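Local coordinates for protein mucin-like protocadherin (Homo sapiens, PDB 6OAE) that probably forms calcium-dependent heterophilic adhesion complexes with CDHR2 on adjacent microvilli, this chain being its first two extracellular cadherin repeats, at residues P60-L72 with Q83-N96. Residues are numbered along the deposited sequence; the frame is centred on the assembly and turned at random.
Sequences PDYEEKSLLEAQL and QLRVFVSVLDVNDN. With CA (calcium ion), chain C; CA (calcium ion), chain D; CA (calcium ion), chain E.
Val-90 packs against Pro-60, with Tyr-62 beside it, where the hairpin of strands 67-76 and 79-91 opens toward the calcium sites. Its CG1 and CG2 pack on Pro-60 CB, CG2 also meets Leu-68 CG, and its N donates to Ser-66 O (2.8 Å). With CG anti to the backbone N (chi1 -176°), the Tyr-62 ring lies across Asp-92, whose CB sits over the centre of one face, 3.5 Å from the ring centroid, a CH-pi contact. Asp-92 OD1 binds a calcium ion at 2.2 Å. Glu-63 chelates this ion through both oxygens, and its OE1 bridges to a second ion shared with Asp-61 OD1 and Asp-95 OD2; the metals hold together carboxylates that would otherwise probably repel. The Asp-95 carboxylate also pairs with Asn-18.

Leu-72 packs CB to CB against Leu-84 (3.9 Å), with paired backbone hydrogen bonds. The end of Gln-83 joins the face of Glu-69, Gln-71 and Arg-85: its OE1 accepts from Gln-71 NE2 (3.0 Å) and is gripped side-on by Arg-85 NE and NH2, while Arg-85 NH1 forms a salt bridge with Glu-69 OE1 (3.1 Å). A leucine in place of Arg-85 would probably leave Glu-69 without its countercharge and Gln-83 freer to turn.

Glu-17 binds both ions and Asp-131 the first; Asn-94, Asn-96 and four aspartates bind a third, linker sites characteristic of tandem cadherin repeats. Within the first repeat, strand 79-91 lies between strands 12-16 and 67-76, strand 35-38 flanks the latter, and Phe-47 of strand 47-50 packs on Leu-68, Ala-70 and Val-88.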
ATOM      1  N   PRO A  60     -12.184  -4.081   8.160  1.00 22.92           N
ATOM      2  CA  PRO A  60     -11.938  -3.166   7.050  1.00 23.49           C
ATOM      3  C   PRO A  60     -10.616  -3.427   6.322  1.00 22.93           C
ATOM      4  O   PRO A  60      -9.689  -3.996   6.923  1.00 21.02           O
ATOM      5  CB  PRO A  60     -11.836  -1.778   7.703  1.00 23.53           C
ATOM      6  CG  PRO A  60     -12.435  -1.953   9.062  1.00 24.09           C
ATOM      7  CD  PRO A  60     -12.188  -3.388   9.444  1.00 23.97           C
ATOM      8  N   ASP A  61     -10.573  -3.012   5.062  1.00 22.73           N
ATOM      9  CA  ASP A  61      -9.380  -3.112   4.186  1.00 23.76           C
ATOM     10  C   ASP A  61      -9.228  -1.769   3.485  1.00 24.72           C
ATOM     11  O   ASP A  61     -10.026  -1.474   2.589  1.00 24.04           O
ATOM     12  CB  ASP A  61      -9.506  -4.266   3.197  1.00 24.52           C
ATOM     13  CG  ASP A  61      -8.401  -4.324   2.147  1.00 24.02           C
ATOM     14  OD1 ASP A  61      -7.423  -3.595   2.292  1.00 25.21           O
ATOM     15  OD2 ASP A  61      -8.554  -5.091   1.204  1.00 24.78           O
ATOM     16  N   TYR A  62      -8.224  -1.001   3.885  1.00 24.42           N
ATOM     17  CA  TYR A  62      -7.927   0.346   3.344  1.00 25.16           C
ATOM     18  C   TYR A  62      -7.796   0.328   1.806  1.00 25.62           C
ATOM     19  O   TYR A  62      -8.192   1.338   1.166  1.00 26.19           O
ATOM     20  CB  TYR A  62      -6.670   0.910   3.992  1.00 25.59           C
ATOM     21  CG  TYR A  62      -6.368   2.315   3.568  1.00 26.09           C
ATOM     22  CD1 TYR A  62      -6.904   3.391   4.254  1.00 26.37           C
ATOM     23  CD2 TYR A  62      -5.565   2.574   2.468  1.00 27.08           C
ATOM     24  CE1 TYR A  62      -6.642   4.702   3.871  1.00 27.57           C
ATOM     25  CE2 TYR A  62      -5.295   3.874   2.073  1.00 27.18           C
ATOM     26  CZ  TYR A  62      -5.837   4.939   2.773  1.00 29.03           C
ATOM     27  OH  TYR A  62      -5.568   6.220   2.378  1.00 30.85           O
ATOM     28  N   GLU A  63      -7.282  -0.757   1.228  1.00 26.47           N
ATOM     29  CA  GLU A  63      -7.089  -0.906  -0.242  1.00 26.81           C
ATOM     30  C   GLU A  63      -8.439  -1.163  -0.956  1.00 29.15           C
ATOM     31  O   GLU A  63      -8.513  -0.920  -2.161  1.00 27.69           O
ATOM     32  CB  GLU A  63      -6.066  -2.009  -0.533  1.00 26.23           C
ATOM     33  CG  GLU A  63      -4.617  -1.585  -0.303  1.00 25.82           C
ATOM     34  CD  GLU A  63      -4.168  -1.387   1.144  1.00 25.10           C
ATOM     35  OE1 GLU A  63      -4.336  -2.322   1.955  1.00 25.90           O
ATOM     36  OE2 GLU A  63      -3.635  -0.311   1.471  1.00 24.62           O
ATOM     37  N   GLU A  64      -9.469  -1.641  -0.253  1.00 30.42           N
ATOM     38  CA  GLU A  64     -10.817  -1.895  -0.832  1.00 30.91           C
ATOM     39  C   GLU A  64     -11.694  -0.649  -0.613  1.00 31.31           C
ATOM     40  O   GLU A  64     -12.317  -0.192  -1.592  1.00 29.30           O
ATOM     41  CB  GLU A  64     -11.373  -3.186  -0.226  1.00 33.36           C
ATOM     42  CG  GLU A  64     -12.768  -3.573  -0.706  1.00 36.03           C
ATOM     43  CD  GLU A  64     -13.916  -3.195   0.216  1.00 39.48           C
ATOM     44  OE1 GLU A  64     -13.721  -3.195   1.464  1.00 42.35           O
ATOM     45  OE2 GLU A  64     -15.015  -2.905  -0.309  1.00 44.94           O
ATOM     46  N   LYS A  65     -11.746  -0.102   0.610  1.00 29.81           N
ATOM     47  CA  LYS A  65     -12.604   1.069   0.929  1.00 30.80           C
ATOM     48  C   LYS A  65     -12.107   1.715   2.222  1.00 30.62           C
ATOM     49  O   LYS A  65     -12.007   0.988   3.225  1.00 29.66           O
ATOM     50  CB  LYS A  65     -14.058   0.597   1.035  1.00 32.06           C
ATOM     51  CG  LYS A  65     -15.117   1.682   0.947  1.00 35.30           C
ATOM     52  CD  LYS A  65     -16.519   1.156   1.166  1.00 37.17           C
ATOM     53  CE  LYS A  65     -17.005   0.219   0.076  1.00 39.48           C
ATOM     54  NZ  LYS A  65     -17.281   0.944  -1.187  1.00 41.53           N
ATOM     55  N   SER A  66     -11.805   3.017   2.192  1.00 29.30           N
ATOM     56  CA  SER A  66     -11.152   3.770   3.299  1.00 29.65           C
ATOM     57  C   SER A  66     -12.176   4.509   4.172  1.00 28.44           C
ATOM     58  O   SER A  66     -11.785   5.035   5.228  1.00 28.08           O
ATOM     59  CB  SER A  66     -10.135   4.725   2.742  1.00 29.16           C
ATOM     60  OG  SER A  66     -10.770   5.756   2.010  1.00 31.40           O
ATOM     61  N   LEU A  67     -13.438   4.582   3.747  1.00 28.93           N
ATOM     62  CA  LEU A  67     -14.489   5.315   4.492  1.00 28.99           C
ATOM     63  C   LEU A  67     -15.773   4.500   4.459  1.00 27.44           C
ATOM     64  O   LEU A  67     -16.236   4.137   3.356  1.00 25.76           O
ATOM     65  CB  LEU A  67     -14.674   6.693   3.861  1.00 30.92           C
ATOM     66  CG  LEU A  67     -15.648   7.617   4.577  1.00 32.14           C
ATOM     67  CD1 LEU A  67     -14.998   8.234   5.818  1.00 32.28           C
ATOM     68  CD2 LEU A  67     -16.144   8.696   3.613  1.00 34.69           C
ATOM     69  N   LEU A  68     -16.308   4.193   5.637  1.00 24.68           N
ATOM     70  CA  LEU A  68     -17.557   3.415   5.796  1.00 24.24           C
ATOM     71  C   LEU A  68     -18.558   4.370   6.431  1.00 25.56           C
ATOM     72  O   LEU A  68     -18.164   5.065   7.379  1.00 24.22           O
ATOM     73  CB  LEU A  68     -17.297   2.174   6.656  1.00 24.09           C
ATOM     74  CG  LEU A  68     -16.045   1.366   6.298  1.00 24.34           C
ATOM     75  CD1 LEU A  68     -15.850   0.205   7.272  1.00 24.79           C
ATOM     76  CD2 LEU A  68     -16.118   0.858   4.879  1.00 24.31           C
ATOM     77  N   GLU A  69     -19.779   4.404   5.912  1.00 25.61           N
ATOM     78  CA  GLU A  69     -20.851   5.314   6.354  1.00 27.97           C
ATOM     79  C   GLU A  69     -22.049   4.488   6.813  1.00 26.06           C
ATOM     80  O   GLU A  69     -22.432   3.557   6.117  1.00 25.51           O
ATOM     81  CB  GLU A  69     -21.189   6.261   5.193  1.00 31.48           C
ATOM     82  CG  GLU A  69     -22.448   7.079   5.403  1.00 35.82           C
ATOM     83  CD  GLU A  69     -22.573   8.274   4.471  1.00 38.18           C
ATOM     84  OE1 GLU A  69     -23.086   9.323   4.923  1.00 43.42           O
ATOM     85  OE2 GLU A  69     -22.150   8.157   3.300  1.00 41.91           O
ATOM     86  N   ALA A  70     -22.617   4.845   7.954  1.00 24.62           N
ATOM     87  CA  ALA A  70     -23.871   4.281   8.473  1.00 24.01           C
ATOM     88  C   ALA A  70     -24.889   5.410   8.487  1.00 24.97           C
ATOM     89  O   ALA A  70     -24.571   6.479   9.063  1.00 23.85           O
ATOM     90  CB  ALA A  70     -23.684   3.705   9.845  1.00 23.49           C
ATOM     91  N   GLN A  71     -26.044   5.180   7.861  1.00 26.61           N
ATOM     92  CA  GLN A  71     -27.204   6.113   7.912  1.00 27.61           C
ATOM     93  C   GLN A  71     -28.149   5.542   8.951  1.00 27.28           C
ATOM     94  O   GLN A  71     -28.655   4.435   8.722  1.00 30.39           O
ATOM     95  CB  GLN A  71     -27.837   6.249   6.529  1.00 29.26           C
ATOM     96  CG  GLN A  71     -29.074   7.142   6.521  1.00 30.90           C
ATOM     97  CD  GLN A  71     -29.763   7.149   5.180  1.00 32.68           C
ATOM     98  OE1 GLN A  71     -29.843   6.133   4.493  1.00 32.13           O
ATOM     99  NE2 GLN A  71     -30.271   8.310   4.802  1.00 36.15           N
ATOM    100  N   LEU A  72     -28.344   6.237  10.060  1.00 27.10           N
ATOM    101  CA  LEU A  72     -29.246   5.808  11.147  1.00 28.66           C
ATOM    102  C   LEU A  72     -30.564   6.523  10.910  1.00 31.57           C
ATOM    103  O   LEU A  72     -30.549   7.763  10.953  1.00 31.06           O
ATOM    104  CB  LEU A  72     -28.679   6.163  12.523  1.00 28.64           C
ATOM    105  CG  LEU A  72     -27.214   5.811  12.774  1.00 29.77           C
ATOM    106  CD1 LEU A  72     -26.919   5.835  14.256  1.00 28.82           C
ATOM    107  CD2 LEU A  72     -26.846   4.472  12.175  1.00 29.90           C
ATOM    108  N   GLN A  83     -32.565  11.624  11.143  1.00 36.48           N
ATOM    109  CA  GLN A  83     -31.503  10.705  10.682  1.00 35.61           C
ATOM    110  C   GLN A  83     -30.149  11.240  11.139  1.00 34.24           C
ATOM    111  O   GLN A  83     -29.969  12.480  11.222  1.00 30.05           O
ATOM    112  CB  GLN A  83     -31.567  10.489   9.178  1.00 36.37           C
ATOM    113  CG  GLN A  83     -31.072  11.657   8.351  1.00 37.43           C
ATOM    114  CD  GLN A  83     -31.093  11.278   6.901  1.00 39.07           C
ATOM    115  OE1 GLN A  83     -30.091  10.841   6.343  1.00 39.76           O
ATOM    116  NE2 GLN A  83     -32.254  11.422   6.285  1.00 41.10           N
ATOM    117  N   LEU A  84     -29.253  10.307  11.440  1.00 32.55           N
ATOM    118  CA  LEU A  84     -27.879  10.550  11.937  1.00 32.00           C
ATOM    119  C   LEU A  84     -26.918   9.904  10.939  1.00 30.44           C
ATOM    120  O   LEU A  84     -27.323   8.954  10.281  1.00 27.27           O
ATOM    121  CB  LEU A  84     -27.758   9.913  13.324  1.00 33.52           C
ATOM    122  CG  LEU A  84     -28.196  10.719  14.546  1.00 36.06           C
ATOM    123  CD1 LEU A  84     -29.365  11.633  14.292  1.00 38.39           C
ATOM    124  CD2 LEU A  84     -28.505   9.790  15.708  1.00 36.90           C
ATOM    125  N   ARG A  85     -25.699  10.420  10.811  1.00 29.76           N
ATOM    126  CA  ARG A  85     -24.613   9.747  10.061  1.00 29.21           C
ATOM    127  C   ARG A  85     -23.518   9.360  11.049  1.00 25.78           C
ATOM    128  O   ARG A  85     -23.230  10.138  11.996  1.00 23.02           O
ATOM    129  CB  ARG A  85     -24.027  10.622   8.947  1.00 33.07           C
ATOM    130  CG  ARG A  85     -25.058  11.126   7.948  1.00 36.61           C
ATOM    131  CD  ARG A  85     -25.956  10.032   7.378  1.00 40.69           C
ATOM    132  NE  ARG A  85     -27.018  10.660   6.608  1.00 43.96           N
ATOM    133  CZ  ARG A  85     -26.873  11.093   5.362  1.00 46.73           C
ATOM    134  NH1 ARG A  85     -25.715  10.944   4.736  1.00 48.86           N
ATOM    135  NH2 ARG A  85     -27.889  11.665   4.736  1.00 48.40           N
ATOM    136  N   VAL A  86     -22.935   8.195  10.826  1.00 23.84           N
ATOM    137  CA  VAL A  86     -21.694   7.754  11.511  1.00 23.42           C
ATOM    138  C   VAL A  86     -20.680   7.406  10.439  1.00 23.15           C
ATOM    139  O   VAL A  86     -21.047   6.658   9.490  1.00 22.78           O
ATOM    140  CB  VAL A  86     -21.919   6.564  12.443  1.00 23.88           C
ATOM    141  CG1 VAL A  86     -20.575   6.036  12.960  1.00 24.66           C
ATOM    142  CG2 VAL A  86     -22.861   6.921  13.576  1.00 24.77           C
ATOM    143  N   PHE A  87     -19.460   7.919  10.584  1.00 22.88           N
ATOM    144  CA  PHE A  87     -18.330   7.637   9.676  1.00 23.66           C
ATOM    145  C   PHE A  87     -17.272   6.805  10.389  1.00 22.84           C
ATOM    146  O   PHE A  87     -16.870   7.159  11.506  1.00 21.79           O
ATOM    147  CB  PHE A  87     -17.739   8.946   9.175  1.00 26.41           C
ATOM    148  CG  PHE A  87     -18.578   9.628   8.121  1.00 28.31           C
ATOM    149  CD1 PHE A  87     -19.837   9.166   7.766  1.00 31.11           C
ATOM    150  CD2 PHE A  87     -18.112  10.757   7.484  1.00 31.35           C
ATOM    151  CE1 PHE A  87     -20.575   9.807   6.785  1.00 32.61           C
ATOM    152  CE2 PHE A  87     -18.855  11.388   6.502  1.00 31.12           C
ATOM    153  CZ  PHE A  87     -20.080  10.908   6.154  1.00 31.55           C
ATOM    154  N   VAL A  88     -16.842   5.737   9.735  1.00 21.84           N
ATOM    155  CA  VAL A  88     -15.622   4.997  10.135  1.00 21.55           C
ATOM    156  C   VAL A  88     -14.549   5.343   9.108  1.00 21.22           C
ATOM    157  O   VAL A  88     -14.673   4.938   7.941  1.00 21.93           O
ATOM    158  CB  VAL A  88     -15.829   3.487  10.260  1.00 21.40           C
ATOM    159  CG1 VAL A  88     -14.519   2.808  10.631  1.00 22.07           C
ATOM    160  CG2 VAL A  88     -16.912   3.143  11.267  1.00 21.96           C
ATOM    161  N   SER A  89     -13.554   6.086   9.542  1.00 21.31           N
ATOM    162  CA  SER A  89     -12.353   6.398   8.764  1.00 22.44           C
ATOM    163  C   SER A  89     -11.377   5.234   8.962  1.00 21.74           C
ATOM    164  O   SER A  89     -10.926   5.030  10.095  1.00 21.85           O
ATOM    165  CB  SER A  89     -11.789   7.701   9.183  1.00 23.82           C
ATOM    166  OG  SER A  89     -10.583   7.935   8.493  1.00 27.43           O
ATOM    167  N   VAL A  90     -11.068   4.496   7.897  1.00 22.24           N
ATOM    168  CA  VAL A  90     -10.151   3.329   7.951  1.00 22.47           C
ATOM    169  C   VAL A  90      -8.718   3.837   7.761  1.00 24.51           C
ATOM    170  O   VAL A  90      -8.475   4.573   6.794  1.00 26.13           O
ATOM    171  CB  VAL A  90     -10.515   2.275   6.897  1.00 22.13           C
ATOM    172  CG1 VAL A  90      -9.579   1.081   6.988  1.00 21.97           C
ATOM    173  CG2 VAL A  90     -11.968   1.843   7.020  1.00 22.34           C
ATOM    174  N   LEU A  91      -7.807   3.426   8.637  1.00 25.44           N
ATOM    175  CA  LEU A  91      -6.399   3.877   8.630  1.00 26.48           C
ATOM    176  C   LEU A  91      -5.561   2.826   7.911  1.00 26.19           C
ATOM    177  O   LEU A  91      -5.710   1.611   8.197  1.00 22.84           O
ATOM    178  CB  LEU A  91      -5.879   4.082  10.052  1.00 28.09           C
ATOM    179  CG  LEU A  91      -6.657   5.070  10.915  1.00 30.88           C
ATOM    180  CD1 LEU A  91      -5.990   5.218  12.275  1.00 31.06           C
ATOM    181  CD2 LEU A  91      -6.809   6.422  10.227  1.00 31.57           C
ATOM    182  N   ASP A  92      -4.698   3.291   7.023  1.00 25.89           N
ATOM    183  CA  ASP A  92      -3.805   2.408   6.241  1.00 26.74           C
ATOM    184  C   ASP A  92      -2.762   1.792   7.175  1.00 26.67           C
ATOM    185  O   ASP A  92      -2.224   2.499   8.087  1.00 25.21           O
ATOM    186  CB  ASP A  92      -3.150   3.152   5.077  1.00 28.30           C
ATOM    187  CG  ASP A  92      -2.258   2.237   4.256  1.00 29.31           C
ATOM    188  OD1 ASP A  92      -2.665   1.043   4.024  1.00 27.82           O
ATOM    189  OD2 ASP A  92      -1.143   2.695   3.891  1.00 31.74           O
ATOM    190  N   VAL A  93      -2.503   0.514   6.959  1.00 25.42           N
ATOM    191  CA  VAL A  93      -1.436  -0.292   7.601  1.00 26.56           C
ATOM    192  C   VAL A  93      -0.509  -0.754   6.467  1.00 25.95           C
ATOM    193  O   VAL A  93      -1.003  -0.957   5.321  1.00 24.90           O
ATOM    194  CB  VAL A  93      -2.059  -1.462   8.388  1.00 28.05           C
ATOM    195  CG1 VAL A  93      -1.042  -2.541   8.762  1.00 29.95           C
ATOM    196  CG2 VAL A  93      -2.798  -0.958   9.632  1.00 29.13           C
ATOM    197  N   ASN A  94       0.779  -0.899   6.751  1.00 25.94           N
ATOM    198  CA  ASN A  94       1.744  -1.490   5.789  1.00 26.01           C
ATOM    199  C   ASN A  94       1.491  -2.999   5.788  1.00 25.21           C
ATOM    200  O   ASN A  94       2.191  -3.728   6.525  1.00 23.73           O
ATOM    201  CB  ASN A  94       3.190  -1.081   6.132  1.00 26.95           C
ATOM    202  CG  ASN A  94       4.187  -1.660   5.154  1.00 27.04           C
ATOM    203  OD1 ASN A  94       3.784  -2.194   4.128  1.00 25.03           O
ATOM    204  ND2 ASN A  94       5.476  -1.569   5.467  1.00 27.91           N
ATOM    205  N   ASP A  95       0.504  -3.463   5.016  1.00 24.55           N
ATOM    206  CA  ASP A  95       0.040  -4.876   5.031  1.00 25.55           C
ATOM    207  C   ASP A  95       0.293  -5.570   3.678  1.00 25.71           C
ATOM    208  O   ASP A  95      -0.127  -6.745   3.537  1.00 26.48           O
ATOM    209  CB  ASP A  95      -1.434  -4.970   5.468  1.00 24.54           C
ATOM    210  CG  ASP A  95      -2.458  -4.291   4.579  1.00 24.05           C
ATOM    211  OD1 ASP A  95      -2.092  -3.348   3.855  1.00 24.76           O
ATOM    212  OD2 ASP A  95      -3.668  -4.706   4.624  1.00 23.31           O
ATOM    213  N   ASN A  96       0.961  -4.897   2.734  1.00 25.52           N
ATOM    214  CA  ASN A  96       1.286  -5.420   1.386  1.00 24.45           C
ATOM    215  C   ASN A  96       2.799  -5.345   1.177  1.00 25.31           C
ATOM    216  O   ASN A  96       3.429  -4.368   1.638  1.00 23.87           O
ATOM    217  CB  ASN A  96       0.519  -4.668   0.294  1.00 24.04           C
ATOM    218  CG  ASN A  96      -0.968  -4.962   0.353  1.00 24.71           C
ATOM    219  OD1 ASN A  96      -1.429  -5.960  -0.188  1.00 26.52           O
ATOM    220  ND2 ASN A  96      -1.722  -4.103   1.004  1.00 23.57           N
TER
HETATM  221 CA    CA C 302      -2.499  -1.118   3.504  1.00 21.83          CA
HETATM  222 CA    CA D 303      -5.265  -4.025   3.245  1.00 23.27          CA
HETATM  223 CA    CA E 304       3.829  -2.120   1.765  1.00 23.42          CA
HETATM  224  O   HOH W   1      -9.134   6.795   6.015  1.00 35.85           O
HETATM  225  O   HOH W   2      -6.518  -5.848   4.196  1.00 21.40           O